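Uncharacterized protein (Bordetella bronchiseptica, PDB 4XG0) probably acts as an ATP-dependent kinase of the DUF1537 family, phosphorylating acid sugars in a catabolic pathway. Local coordinates at residues Q151-T162 and P173-T181. Sequence-based numbering, arbitrary orientation.
Sequences QGVLYVGDRPVT and PVTESHIPT
Ser177 and Ile179 dock against Gly152 and Leu154 through two backbone hydrogen bonds that flank Val153 and His178. Ile179 N donates to Gly152 O (2.8 Å, 159° at the hydrogen), and Leu154 N donates to Ser177 O at 3.0 Å. They form a single beta bridge at the start of strand 153-156, with the CA atoms of Val153 and His178 4.2 Å apart. Ser177 O also receives a CA-H...O contact from Val153. CD of Pro180 lies 3.2 Å from Gly152 O, close beside the bond from Ile179.

His178, the N-cap of helix 179-183, is held at both ring nitrogens. ND1 shares a nearly straight hydrogen bond (2.8 Å) with Thr181 OG1, while NE2 is satisfied by Gln187 OE1 of strand 186-188, with Gln151 O a weak second acceptor, bent to 124°. With CG anti to the backbone N (chi1 -171°), the ring presents its edge to 151-162: Gln151 O and CG2 of Val153 both lie near its plane, and Pro180 CD sits over one face. The backbone N of His178 is taken up by Glu176 OE2, met on the anti side of the carboxylate.

Farther along, Thr162 N points to Ser177 OG, a bond that is less certain because the hydroxyl is crowded in the model. Beside these bonds the contact is apolar: CD1 of Ile179 reaches Leu154 CB at 4.1 Å, and CG1 of Val161 meets CG1 of Val174.

The contact joins the small three-stranded antiparallel sheet to the helix leading into edge strand 186-188 of the parallel sheet, within the sugar-binding N-terminal domain. The Asp213 carboxylate takes the amide N-H groups of both Gln151 and Gly152, while the two strong backbone bonds fix the register; the imidazole adds a weak bond and edge packing on Val153.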
ATOM      1  N   GLN A 151      13.032   2.243  20.794  1.00 26.77           N
ATOM      2  CA  GLN A 151      14.347   2.870  20.881  1.00 25.32           C
ATOM      3  C   GLN A 151      15.409   1.919  20.283  1.00 28.81           C
ATOM      4  O   GLN A 151      16.532   1.764  20.825  1.00 27.48           O
ATOM      5  CB  GLN A 151      14.664   3.271  22.333  1.00 27.03           C
ATOM      6  CG  GLN A 151      13.627   4.268  22.873  1.00 29.33           C
ATOM      7  CD  GLN A 151      14.073   5.005  24.111  1.00 38.04           C
ATOM      8  OE1 GLN A 151      14.289   4.412  25.159  1.00 38.72           O
ATOM      9  NE2 GLN A 151      14.196   6.308  23.994  1.00 46.56           N
ATOM     10  N   GLY A 152      15.019   1.307  19.170  1.00 27.90           N
ATOM     11  CA  GLY A 152      15.882   0.440  18.385  1.00 22.90           C
ATOM     12  C   GLY A 152      15.961  -0.994  18.864  1.00 22.73           C
ATOM     13  O   GLY A 152      16.633  -1.813  18.217  1.00 22.63           O
ATOM     14  N   VAL A 153      15.276  -1.313  19.966  1.00 22.96           N
ATOM     15  CA  VAL A 153      15.321  -2.642  20.562  1.00 23.26           C
ATOM     16  C   VAL A 153      14.169  -3.509  20.087  1.00 22.02           C
ATOM     17  O   VAL A 153      13.038  -3.073  20.101  1.00 22.32           O
ATOM     18  CB  VAL A 153      15.237  -2.561  22.105  1.00 24.66           C
ATOM     19  CG1 VAL A 153      15.240  -3.946  22.706  1.00 26.40           C
ATOM     20  CG2 VAL A 153      16.392  -1.749  22.675  1.00 26.14           C
ATOM     21  N   LEU A 154      14.464  -4.723  19.651  1.00 21.86           N
ATOM     22  CA  LEU A 154      13.392  -5.634  19.232  1.00 23.71           C
ATOM     23  C   LEU A 154      12.743  -6.201  20.497  1.00 30.13           C
ATOM     24  O   LEU A 154      13.380  -6.914  21.277  1.00 27.61           O
ATOM     25  CB  LEU A 154      13.950  -6.738  18.332  1.00 24.63           C
ATOM     26  CG  LEU A 154      12.953  -7.506  17.432  1.00 21.84           C
ATOM     27  CD1 LEU A 154      11.993  -8.357  18.283  1.00 26.15           C
ATOM     28  CD2 LEU A 154      12.168  -6.533  16.534  1.00 20.51           C
ATOM     29  N   TYR A 155      11.490  -5.815  20.716  1.00 24.94           N
ATOM     30  CA  TYR A 155      10.700  -6.293  21.840  1.00 22.71           C
ATOM     31  C   TYR A 155       9.735  -7.392  21.385  1.00 22.34           C
ATOM     32  O   TYR A 155       9.112  -7.298  20.321  1.00 21.88           O
ATOM     33  CB  TYR A 155       9.884  -5.151  22.442  1.00 27.43           C
ATOM     34  CG  TYR A 155      10.563  -4.458  23.598  1.00 27.40           C
ATOM     35  CD1 TYR A 155      11.672  -3.650  23.394  1.00 28.99           C
ATOM     36  CD2 TYR A 155      10.115  -4.642  24.889  1.00 30.50           C
ATOM     37  CE1 TYR A 155      12.309  -3.007  24.454  1.00 25.90           C
ATOM     38  CE2 TYR A 155      10.724  -4.011  25.951  1.00 32.50           C
ATOM     39  CZ  TYR A 155      11.825  -3.205  25.728  1.00 33.48           C
ATOM     40  OH  TYR A 155      12.427  -2.605  26.782  1.00 37.61           O
ATOM     41  N   VAL A 156       9.627  -8.433  22.211  1.00 26.69           N
ATOM     42  CA  VAL A 156       8.595  -9.462  22.051  1.00 27.27           C
ATOM     43  C   VAL A 156       7.655  -9.295  23.255  1.00 36.31           C
ATOM     44  O   VAL A 156       8.082  -9.498  24.390  1.00 32.26           O
ATOM     45  CB  VAL A 156       9.212 -10.894  22.080  1.00 30.45           C
ATOM     46  CG1 VAL A 156       8.132 -11.948  21.964  1.00 32.08           C
ATOM     47  CG2 VAL A 156      10.261 -11.082  20.963  1.00 26.26           C
ATOM     48  N   GLY A 157       6.392  -8.923  23.028  1.00 25.22           N
ATOM     49  CA  GLY A 157       5.556  -8.449  24.119  1.00 29.58           C
ATOM     50  C   GLY A 157       6.259  -7.319  24.885  1.00 29.37           C
ATOM     51  O   GLY A 157       6.773  -6.389  24.263  1.00 27.80           O
ATOM     52  N   ASP A 158       6.300  -7.398  26.216  1.00 29.35           N
ATOM     53  CA  ASP A 158       6.849  -6.312  27.036  1.00 30.12           C
ATOM     54  C   ASP A 158       8.340  -6.499  27.399  1.00 30.54           C
ATOM     55  O   ASP A 158       8.855  -5.776  28.278  1.00 31.65           O
ATOM     56  CB  ASP A 158       6.014  -6.129  28.317  1.00 37.10           C
ATOM     57  CG  ASP A 158       5.823  -4.649  28.701  1.00 43.73           C
ATOM     58  OD1 ASP A 158       5.544  -3.814  27.804  1.00 46.40           O
ATOM     59  OD2 ASP A 158       5.954  -4.334  29.908  1.00 47.09           O
ATOM     60  N   ARG A 159       9.028  -7.445  26.745  1.00 29.78           N
ATOM     61  CA  ARG A 159      10.467  -7.696  27.041  1.00 33.82           C
ATOM     62  C   ARG A 159      11.349  -7.636  25.787  1.00 32.02           C
ATOM     63  O   ARG A 159      10.929  -8.024  24.714  1.00 27.15           O
ATOM     64  CB  ARG A 159      10.684  -9.074  27.671  1.00 42.57           C
ATOM     65  CG  ARG A 159       9.626  -9.525  28.646  1.00 50.00           C
ATOM     66  CD  ARG A 159      10.055 -10.814  29.347  1.00 53.50           C
ATOM     67  NE  ARG A 159      10.050 -11.968  28.447  1.00 55.10           N
ATOM     68  CZ  ARG A 159       9.165 -12.965  28.483  1.00 64.26           C
ATOM     69  NH1 ARG A 159       9.247 -13.968  27.611  1.00 65.10           N
ATOM     70  NH2 ARG A 159       8.193 -12.981  29.389  1.00 66.96           N
ATOM     71  N   PRO A 160      12.596  -7.170  25.920  1.00 28.88           N
ATOM     72  CA  PRO A 160      13.580  -7.294  24.832  1.00 27.80           C
ATOM     73  C   PRO A 160      13.762  -8.741  24.418  1.00 28.09           C
ATOM     74  O   PRO A 160      13.683  -9.599  25.289  1.00 29.80           O
ATOM     75  CB  PRO A 160      14.879  -6.814  25.510  1.00 29.13           C
ATOM     76  CG  PRO A 160      14.411  -5.837  26.518  1.00 29.92           C
ATOM     77  CD  PRO A 160      13.132  -6.425  27.067  1.00 30.43           C
ATOM     78  N   VAL A 161      14.040  -9.009  23.144  1.00 27.68           N
ATOM     79  CA  VAL A 161      14.027 -10.366  22.642  1.00 27.48           C
ATOM     80  C   VAL A 161      15.070 -11.217  23.398  1.00 29.77           C
ATOM     81  O   VAL A 161      14.806 -12.376  23.677  1.00 35.37           O
ATOM     82  CB  VAL A 161      14.244 -10.403  21.128  1.00 26.49           C
ATOM     83  CG1 VAL A 161      15.605  -9.799  20.764  1.00 29.60           C
ATOM     84  CG2 VAL A 161      14.099 -11.811  20.598  1.00 29.25           C
ATOM     85  N   THR A 162      16.211 -10.622  23.775  1.00 32.50           N
ATOM     86  CA  THR A 162      17.244 -11.341  24.533  1.00 35.05           C
ATOM     87  C   THR A 162      16.796 -11.810  25.930  1.00 41.45           C
ATOM     88  O   THR A 162      17.535 -12.534  26.590  1.00 41.34           O
ATOM     89  CB  THR A 162      18.580 -10.507  24.695  1.00 33.08           C
ATOM     90  OG1 THR A 162      18.285  -9.157  25.069  1.00 38.95           O
ATOM     91  CG2 THR A 162      19.383 -10.508  23.403  1.00 41.50           C
ATOM     92  N   PRO A 173      20.665 -18.902  18.301  1.00 56.42           N
ATOM     93  CA  PRO A 173      20.381 -17.989  19.407  1.00 55.17           C
ATOM     94  C   PRO A 173      20.547 -16.513  19.047  1.00 46.74           C
ATOM     95  O   PRO A 173      21.325 -16.152  18.165  1.00 43.41           O
ATOM     96  CB  PRO A 173      21.422 -18.400  20.455  1.00 56.62           C
ATOM     97  CG  PRO A 173      21.593 -19.855  20.226  1.00 59.97           C
ATOM     98  CD  PRO A 173      21.492 -20.043  18.737  1.00 60.76           C
ATOM     99  N   VAL A 174      19.821 -15.668  19.765  1.00 36.92           N
ATOM    100  CA  VAL A 174      19.902 -14.212  19.604  1.00 35.83           C
ATOM    101  C   VAL A 174      20.613 -13.606  20.813  1.00 43.85           C
ATOM    102  O   VAL A 174      20.208 -13.839  21.944  1.00 46.58           O
ATOM    103  CB  VAL A 174      18.508 -13.614  19.510  1.00 31.03           C
ATOM    104  CG1 VAL A 174      18.553 -12.101  19.408  1.00 32.48           C
ATOM    105  CG2 VAL A 174      17.776 -14.202  18.309  1.00 33.68           C
ATOM    106  N   THR A 175      21.654 -12.818  20.568  1.00 43.72           N
ATOM    107  CA  THR A 175      22.497 -12.327  21.647  1.00 46.67           C
ATOM    108  C   THR A 175      22.633 -10.805  21.722  1.00 45.41           C
ATOM    109  O   THR A 175      23.460 -10.290  22.482  1.00 50.52           O
ATOM    110  CB  THR A 175      23.910 -12.933  21.538  1.00 52.02           C
ATOM    111  OG1 THR A 175      24.453 -12.639  20.245  1.00 55.01           O
ATOM    112  CG2 THR A 175      23.847 -14.440  21.725  1.00 46.96           C
ATOM    113  N   GLU A 176      21.835 -10.080  20.950  1.00 32.52           N
ATOM    114  CA  GLU A 176      21.823  -8.634  21.050  1.00 31.66           C
ATOM    115  C   GLU A 176      20.495  -8.121  20.501  1.00 29.23           C
ATOM    116  O   GLU A 176      20.171  -8.369  19.330  1.00 29.60           O
ATOM    117  CB  GLU A 176      22.982  -8.050  20.253  1.00 34.10           C
ATOM    118  CG  GLU A 176      22.983  -6.547  20.212  1.00 31.67           C
ATOM    119  CD  GLU A 176      22.961  -5.970  21.583  1.00 33.25           C
ATOM    120  OE1 GLU A 176      23.869  -6.325  22.382  1.00 34.78           O
ATOM    121  OE2 GLU A 176      22.041  -5.205  21.874  1.00 31.29           O
ATOM    122  N   SER A 177      19.744  -7.424  21.354  1.00 28.77           N
ATOM    123  CA  SER A 177      18.359  -7.005  21.083  1.00 26.89           C
ATOM    124  C   SER A 177      18.330  -5.596  20.500  1.00 25.92           C
ATOM    125  O   SER A 177      17.366  -5.196  19.892  1.00 26.26           O
ATOM    126  CB  SER A 177      17.578  -6.944  22.407  1.00 35.97           C
ATOM    127  OG  SER A 177      17.583  -8.176  23.114  1.00 44.35           O
ATOM    128  N   HIS A 178      19.399  -4.829  20.747  1.00 27.11           N
ATOM    129  CA  HIS A 178      19.426  -3.431  20.346  1.00 26.72           C
ATOM    130  C   HIS A 178      19.955  -3.374  18.933  1.00 26.32           C
ATOM    131  O   HIS A 178      21.166  -3.557  18.699  1.00 27.68           O
ATOM    132  CB  HIS A 178      20.322  -2.617  21.316  1.00 28.52           C
ATOM    133  CG  HIS A 178      20.224  -1.138  21.100  1.00 29.45           C
ATOM    134  ND1 HIS A 178      21.292  -0.373  20.706  1.00 31.13           N
ATOM    135  CD2 HIS A 178      19.156  -0.307  21.149  1.00 36.58           C
ATOM    136  CE1 HIS A 178      20.903   0.888  20.571  1.00 35.31           C
ATOM    137  NE2 HIS A 178      19.607   0.950  20.828  1.00 35.36           N
ATOM    138  N   ILE A 179      19.046  -3.189  17.964  1.00 24.68           N
ATOM    139  CA  ILE A 179      19.411  -3.452  16.581  1.00 26.14           C
ATOM    140  C   ILE A 179      20.520  -2.499  16.123  1.00 25.65           C
ATOM    141  O   ILE A 179      21.432  -2.913  15.413  1.00 26.57           O
ATOM    142  CB  ILE A 179      18.182  -3.435  15.639  1.00 22.49           C
ATOM    143  CG1 ILE A 179      17.113  -4.381  16.192  1.00 21.60           C
ATOM    144  CG2 ILE A 179      18.625  -3.835  14.248  1.00 22.42           C
ATOM    145  CD1 ILE A 179      15.745  -4.263  15.526  1.00 27.76           C
ATOM    146  N   PRO A 180      20.492  -1.233  16.580  1.00 26.10           N
ATOM    147  CA  PRO A 180      21.559  -0.293  16.194  1.00 27.72           C
ATOM    148  C   PRO A 180      22.956  -0.747  16.648  1.00 29.75           C
ATOM    149  O   PRO A 180      23.943  -0.515  15.958  1.00 31.17           O
ATOM    150  CB  PRO A 180      21.127   1.017  16.854  1.00 29.62           C
ATOM    151  CG  PRO A 180      19.636   0.884  17.028  1.00 31.93           C
ATOM    152  CD  PRO A 180      19.394  -0.563  17.300  1.00 25.94           C
ATOM    153  N   THR A 181      23.035  -1.393  17.802  1.00 30.13           N
ATOM    154  CA  THR A 181      24.284  -1.975  18.265  1.00 32.15           C
ATOM    155  C   THR A 181      24.650  -3.195  17.401  1.00 32.24           C
ATOM    156  O   THR A 181      25.781  -3.326  16.937  1.00 34.03           O
ATOM    157  CB  THR A 181      24.155  -2.363  19.728  1.00 32.65           C
ATOM    158  OG1 THR A 181      23.947  -1.185  20.499  1.00 32.98           O
ATOM    159  CG2 THR A 181      25.418  -3.055  20.229  1.00 34.93           C
TER